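PDB 2ITM: xylulose kinase from Escherichia coli, which catalyses the ATP-dependent phosphorylation of D-xylulose to D-xylulose 5-phosphate and, less efficiently, that of 1-deoxy-D-xylulose. Local coordinates for residues V228-G240 and P424-A436. Residues are numbered along the deposited sequence; the frame is centred on the assembly and turned at random.
Sequences VAGGGDNAAGAVG and PALGAARLAQIAA. With XUL (D-xylulose), chain C.
G427 meets helix 233-240 without a side chain: its CA lies 3.1 Å from A236 O in a nearly straight CA-H...O contact, and the axes approach to 6.5 Å, crossing at 71°. This is close helix packing through glycine, since a CB on G427 would run into that carbonyl and one on G240 into G427 N. P424 covers the first turn, its CG 3.3 Å from D233 O. D233, the probable proton acceptor, can be followed outward from the proline. Its CB touches P424 CG at 3.9 Å; chi1 of 60° sets CG between backbone N and carbonyl carbon, turning the carboxylate away from the proline, with CG 3.3 Å from xylulose O5. OD1 accepts a weak hydrogen bond from N234 N and also lies near O5, which is hydrogen-bonded to OD2 at 2.9 Å. With an alanine here, O5 would lose its carboxylate acceptor and the sugar would probably be held less firmly. V228 CG2 packs on L431 CB. Strand 226-232 leads into the substrate-binding helix; helix 424-436, from the C-terminal family region, crosses that helix and runs alongside the strand in the opposite sense, its other sides meeting strands 2-7, 11-17 and 70-75 of the N-terminal actin-like ATPase sheet.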
ATOM      1  N   VAL A 228      -3.124 -21.259  45.485  1.00 17.90           N
ATOM      2  CA  VAL A 228      -3.979 -20.089  45.416  1.00 19.15           C
ATOM      3  C   VAL A 228      -4.815 -20.031  44.138  1.00 19.33           C
ATOM      4  O   VAL A 228      -4.540 -20.724  43.179  1.00 19.18           O
ATOM      5  CB  VAL A 228      -3.213 -18.773  45.639  1.00 23.03           C
ATOM      6  CG1 VAL A 228      -2.463 -18.789  46.959  1.00 10.81           C
ATOM      7  CG2 VAL A 228      -2.297 -18.486  44.488  1.00 15.13           C
ATOM      8  N   ALA A 229      -5.839 -19.194  44.152  1.00 18.08           N
ATOM      9  CA  ALA A 229      -6.742 -19.048  43.021  1.00 30.31           C
ATOM     10  C   ALA A 229      -6.064 -18.534  41.752  1.00 17.76           C
ATOM     11  O   ALA A 229      -6.424 -18.916  40.665  1.00 28.61           O
ATOM     12  CB  ALA A 229      -7.901 -18.171  43.390  1.00 27.36           C
ATOM     13  N   GLY A 230      -5.086 -17.657  41.915  1.00 20.25           N
ATOM     14  CA  GLY A 230      -4.388 -17.070  40.793  1.00 20.80           C
ATOM     15  C   GLY A 230      -5.133 -15.926  40.132  1.00 22.74           C
ATOM     16  O   GLY A 230      -5.896 -15.217  40.763  1.00 18.99           O
ATOM     17  N   GLY A 231      -4.890 -15.766  38.840  1.00 26.26           N
ATOM     18  CA  GLY A 231      -5.521 -14.739  38.017  1.00 19.92           C
ATOM     19  C   GLY A 231      -5.535 -15.141  36.554  1.00 23.09           C
ATOM     20  O   GLY A 231      -4.753 -15.978  36.124  1.00 18.74           O
ATOM     21  N   GLY A 232      -6.436 -14.549  35.786  1.00 22.82           N
ATOM     22  CA  GLY A 232      -6.250 -14.472  34.358  1.00 18.37           C
ATOM     23  C   GLY A 232      -4.888 -13.898  34.038  1.00 23.29           C
ATOM     24  O   GLY A 232      -4.326 -13.160  34.831  1.00 19.76           O
ATOM     25  N   ASP A 233      -4.367 -14.238  32.867  1.00 24.18           N
ATOM     26  CA  ASP A 233      -3.017 -13.855  32.495  1.00 20.05           C
ATOM     27  C   ASP A 233      -2.708 -12.361  32.579  1.00 20.50           C
ATOM     28  O   ASP A 233      -1.690 -11.976  33.114  1.00 26.28           O
ATOM     29  CB  ASP A 233      -2.603 -14.452  31.151  1.00 23.02           C
ATOM     30  CG  ASP A 233      -3.498 -14.027  30.007  1.00 26.10           C
ATOM     31  OD1 ASP A 233      -4.400 -13.198  30.199  1.00 34.77           O
ATOM     32  OD2 ASP A 233      -3.364 -14.477  28.868  1.00 47.64           O
ATOM     33  N   ASN A 234      -3.594 -11.522  32.061  1.00 25.49           N
ATOM     34  CA  ASN A 234      -3.438 -10.085  32.214  1.00 17.64           C
ATOM     35  C   ASN A 234      -3.344  -9.635  33.667  1.00 23.98           C
ATOM     36  O   ASN A 234      -2.368  -9.028  34.059  1.00 22.42           O
ATOM     37  CB  ASN A 234      -4.529  -9.315  31.470  1.00 24.88           C
ATOM     38  CG  ASN A 234      -4.483  -9.528  29.979  1.00 19.09           C
ATOM     39  OD1 ASN A 234      -3.461  -9.370  29.357  1.00 30.99           O
ATOM     40  ND2 ASN A 234      -5.601  -9.896  29.408  1.00 32.95           N
ATOM     41  N   ALA A 235      -4.362  -9.946  34.458  1.00 19.01           N
ATOM     42  CA  ALA A 235      -4.397  -9.518  35.845  1.00 16.85           C
ATOM     43  C   ALA A 235      -3.207 -10.033  36.643  1.00 26.38           C
ATOM     44  O   ALA A 235      -2.630  -9.309  37.423  1.00 25.02           O
ATOM     45  CB  ALA A 235      -5.689  -9.902  36.502  1.00 19.16           C
ATOM     46  N   ALA A 236      -2.839 -11.288  36.421  1.00 26.77           N
ATOM     47  CA  ALA A 236      -1.676 -11.864  37.083  1.00 27.58           C
ATOM     48  C   ALA A 236      -0.375 -11.185  36.691  1.00 23.99           C
ATOM     49  O   ALA A 236       0.434 -10.877  37.534  1.00 25.53           O
ATOM     50  CB  ALA A 236      -1.594 -13.350  36.845  1.00 26.02           C
ATOM     51  N   GLY A 237      -0.188 -10.976  35.397  1.00 25.44           N
ATOM     52  CA  GLY A 237       0.836 -10.093  34.895  1.00 30.18           C
ATOM     53  C   GLY A 237       0.935  -8.763  35.605  1.00 26.03           C
ATOM     54  O   GLY A 237       2.002  -8.358  36.006  1.00 24.27           O
ATOM     55  N   ALA A 238      -0.197  -8.094  35.758  1.00 23.80           N
ATOM     56  CA  ALA A 238      -0.243  -6.813  36.433  1.00 22.09           C
ATOM     57  C   ALA A 238       0.232  -6.927  37.862  1.00 31.52           C
ATOM     58  O   ALA A 238       0.903  -6.040  38.359  1.00 29.85           O
ATOM     59  CB  ALA A 238      -1.626  -6.239  36.392  1.00 12.23           C
ATOM     60  N   VAL A 239      -0.141  -8.012  38.523  1.00 33.51           N
ATOM     61  CA  VAL A 239       0.270  -8.200  39.893  1.00 18.78           C
ATOM     62  C   VAL A 239       1.792  -8.382  39.987  1.00 33.18           C
ATOM     63  O   VAL A 239       2.424  -7.891  40.919  1.00 26.26           O
ATOM     64  CB  VAL A 239      -0.476  -9.411  40.527  1.00 24.32           C
ATOM     65  CG1 VAL A 239       0.218  -9.866  41.781  1.00 23.17           C
ATOM     66  CG2 VAL A 239      -1.942  -9.034  40.852  1.00 17.60           C
ATOM     67  N   GLY A 240       2.362  -9.113  39.045  1.00 29.76           N
ATOM     68  CA  GLY A 240       3.793  -9.308  38.990  1.00 29.61           C
ATOM     69  C   GLY A 240       4.554  -8.020  38.771  1.00 33.54           C
ATOM     70  O   GLY A 240       5.685  -7.912  39.132  1.00 32.14           O
ATOM     71  N   PRO A 424       3.012 -13.519  33.415  1.00 23.74           N
ATOM     72  CA  PRO A 424       2.002 -13.886  34.393  1.00 26.38           C
ATOM     73  C   PRO A 424       2.444 -14.884  35.447  1.00 24.75           C
ATOM     74  O   PRO A 424       1.914 -14.858  36.532  1.00 22.38           O
ATOM     75  CB  PRO A 424       0.902 -14.473  33.522  1.00 29.75           C
ATOM     76  CG  PRO A 424       1.018 -13.748  32.265  1.00 26.97           C
ATOM     77  CD  PRO A 424       2.464 -13.556  32.052  1.00 31.59           C
ATOM     78  N   ALA A 425       3.401 -15.743  35.123  1.00 29.06           N
ATOM     79  CA  ALA A 425       3.959 -16.671  36.093  1.00 27.76           C
ATOM     80  C   ALA A 425       4.496 -15.969  37.340  1.00 24.50           C
ATOM     81  O   ALA A 425       4.324 -16.455  38.446  1.00 19.88           O
ATOM     82  CB  ALA A 425       5.020 -17.537  35.465  1.00 23.70           C
ATOM     83  N   LEU A 426       5.141 -14.828  37.137  1.00 19.89           N
ATOM     84  CA  LEU A 426       5.582 -13.975  38.225  1.00 16.06           C
ATOM     85  C   LEU A 426       4.452 -13.573  39.169  1.00 24.34           C
ATOM     86  O   LEU A 426       4.541 -13.783  40.357  1.00 21.96           O
ATOM     87  CB  LEU A 426       6.306 -12.748  37.695  1.00 24.29           C
ATOM     88  CG  LEU A 426       6.918 -11.842  38.749  1.00 28.99           C
ATOM     89  CD1 LEU A 426       7.786 -12.651  39.625  1.00 26.72           C
ATOM     90  CD2 LEU A 426       7.670 -10.695  38.135  1.00 20.11           C
ATOM     91  N   GLY A 427       3.387 -13.010  38.620  1.00 30.61           N
ATOM     92  CA  GLY A 427       2.229 -12.653  39.408  1.00 21.17           C
ATOM     93  C   GLY A 427       1.595 -13.831  40.115  1.00 25.48           C
ATOM     94  O   GLY A 427       1.216 -13.753  41.274  1.00 20.75           O
ATOM     95  N   ALA A 428       1.471 -14.952  39.420  1.00 25.50           N
ATOM     96  CA  ALA A 428       1.047 -16.198  40.025  1.00 23.34           C
ATOM     97  C   ALA A 428       1.841 -16.549  41.286  1.00 33.77           C
ATOM     98  O   ALA A 428       1.276 -16.858  42.315  1.00 25.49           O
ATOM     99  CB  ALA A 428       1.106 -17.322  39.019  1.00 25.08           C
ATOM    100  N   ALA A 429       3.157 -16.497  41.189  1.00 29.31           N
ATOM    101  CA  ALA A 429       3.998 -16.782  42.333  1.00 26.04           C
ATOM    102  C   ALA A 429       3.806 -15.738  43.418  1.00 26.05           C
ATOM    103  O   ALA A 429       3.751 -16.064  44.585  1.00 27.22           O
ATOM    104  CB  ALA A 429       5.433 -16.868  41.922  1.00 26.55           C
ATOM    105  N   ARG A 430       3.689 -14.482  43.010  1.00 24.05           N
ATOM    106  CA  ARG A 430       3.481 -13.384  43.943  1.00 21.87           C
ATOM    107  C   ARG A 430       2.239 -13.661  44.779  1.00 28.35           C
ATOM    108  O   ARG A 430       2.215 -13.428  45.972  1.00 27.82           O
ATOM    109  CB  ARG A 430       3.327 -12.062  43.193  1.00 38.29           C
ATOM    110  CG  ARG A 430       4.605 -11.242  42.962  1.00 32.67           C
ATOM    111  CD  ARG A 430       5.691 -11.565  43.950  1.00 66.83           C
ATOM    112  NE  ARG A 430       7.035 -11.295  43.420  1.00 46.99           N
ATOM    113  CZ  ARG A 430       7.406 -10.156  42.883  1.00 52.21           C
ATOM    114  NH1 ARG A 430       6.535  -9.174  42.776  1.00 45.30           N
ATOM    115  NH2 ARG A 430       8.641 -10.001  42.445  1.00 41.57           N
ATOM    116  N   LEU A 431       1.216 -14.181  44.129  1.00 22.01           N
ATOM    117  CA  LEU A 431      -0.010 -14.500  44.808  1.00 26.87           C
ATOM    118  C   LEU A 431       0.181 -15.592  45.846  1.00 20.55           C
ATOM    119  O   LEU A 431      -0.351 -15.512  46.927  1.00 23.21           O
ATOM    120  CB  LEU A 431      -1.111 -14.825  43.810  1.00 32.26           C
ATOM    121  CG  LEU A 431      -1.683 -13.629  43.052  1.00 24.87           C
ATOM    122  CD1 LEU A 431      -2.457 -14.075  41.859  1.00 22.54           C
ATOM    123  CD2 LEU A 431      -2.559 -12.788  43.960  1.00 22.15           C
ATOM    124  N   ALA A 432       0.962 -16.601  45.509  1.00 21.16           N
ATOM    125  CA  ALA A 432       1.285 -17.664  46.442  1.00 16.02           C
ATOM    126  C   ALA A 432       2.072 -17.160  47.654  1.00 22.77           C
ATOM    127  O   ALA A 432       1.807 -17.551  48.773  1.00 24.39           O
ATOM    128  CB  ALA A 432       2.024 -18.761  45.744  1.00 15.89           C
ATOM    129  N   GLN A 433       3.045 -16.299  47.398  1.00 21.30           N
ATOM    130  CA  GLN A 433       3.708 -15.554  48.427  1.00 30.98           C
ATOM    131  C   GLN A 433       2.782 -14.893  49.419  1.00 22.00           C
ATOM    132  O   GLN A 433       2.968 -15.013  50.607  1.00 28.04           O
ATOM    133  CB  GLN A 433       4.584 -14.486  47.807  1.00 41.41           C
ATOM    134  CG  GLN A 433       5.974 -14.923  47.551  1.00 47.07           C
ATOM    135  CD  GLN A 433       6.913 -13.762  47.455  1.00 42.20           C
ATOM    136  OE1 GLN A 433       6.872 -13.012  46.494  1.00 43.09           O
ATOM    137  NE2 GLN A 433       7.756 -13.610  48.450  1.00 59.33           N
ATOM    138  N   ILE A 434       1.814 -14.171  48.913  1.00 20.47           N
ATOM    139  CA  ILE A 434       0.842 -13.488  49.733  1.00 23.78           C
ATOM    140  C   ILE A 434       0.163 -14.473  50.667  1.00 36.28           C
ATOM    141  O   ILE A 434       0.157 -14.309  51.859  1.00 27.72           O
ATOM    142  CB  ILE A 434      -0.195 -12.773  48.853  1.00 27.91           C
ATOM    143  CG1 ILE A 434       0.456 -11.663  48.038  1.00 33.15           C
ATOM    144  CG2 ILE A 434      -1.306 -12.200  49.693  1.00 30.59           C
ATOM    145  CD1 ILE A 434      -0.519 -10.798  47.326  1.00 27.22           C
ATOM    146  N   ALA A 435      -0.401 -15.522  50.097  1.00 27.43           N
ATOM    147  CA  ALA A 435      -1.109 -16.519  50.868  1.00 26.16           C
ATOM    148  C   ALA A 435      -0.201 -17.175  51.888  1.00 33.54           C
ATOM    149  O   ALA A 435      -0.622 -17.467  52.994  1.00 29.16           O
ATOM    150  CB  ALA A 435      -1.703 -17.556  49.954  1.00 19.60           C
ATOM    151  N   ALA A 436       1.049 -17.400  51.510  1.00 25.78           N
ATOM    152  CA  ALA A 436       2.002 -18.012  52.401  1.00 26.06           C
ATOM    153  C   ALA A 436       2.543 -17.098  53.491  1.00 25.41           C
ATOM    154  O   ALA A 436       3.068 -17.578  54.469  1.00 34.25           O
ATOM    155  CB  ALA A 436       3.128 -18.654  51.646  1.00 15.46           C
TER
HETATM  156  C1  XUL C4930      -8.914 -10.708  26.572  1.00 94.04           C
HETATM  157  C2  XUL C4930      -7.396 -10.742  26.614  1.00101.84           C
HETATM  158  C3  XUL C4930      -6.733 -11.860  27.338  1.00 47.09           C
HETATM  159  C4  XUL C4930      -6.025 -12.661  26.277  1.00 57.13           C
HETATM  160  C5  XUL C4930      -5.638 -14.048  26.743  1.00 32.58           C
HETATM  161  O1  XUL C4930      -9.438 -10.101  27.725  1.00 49.32           O
HETATM  162  O2  XUL C4930      -6.670 -10.137  25.567  1.00 96.61           O
HETATM  163  O3  XUL C4930      -7.762 -12.659  27.844  1.00101.39           O
HETATM  164  O4  XUL C4930      -6.948 -12.750  25.227  1.00 93.06           O
HETATM  165  O5  XUL C4930      -6.098 -14.232  28.044  1.00 37.74           O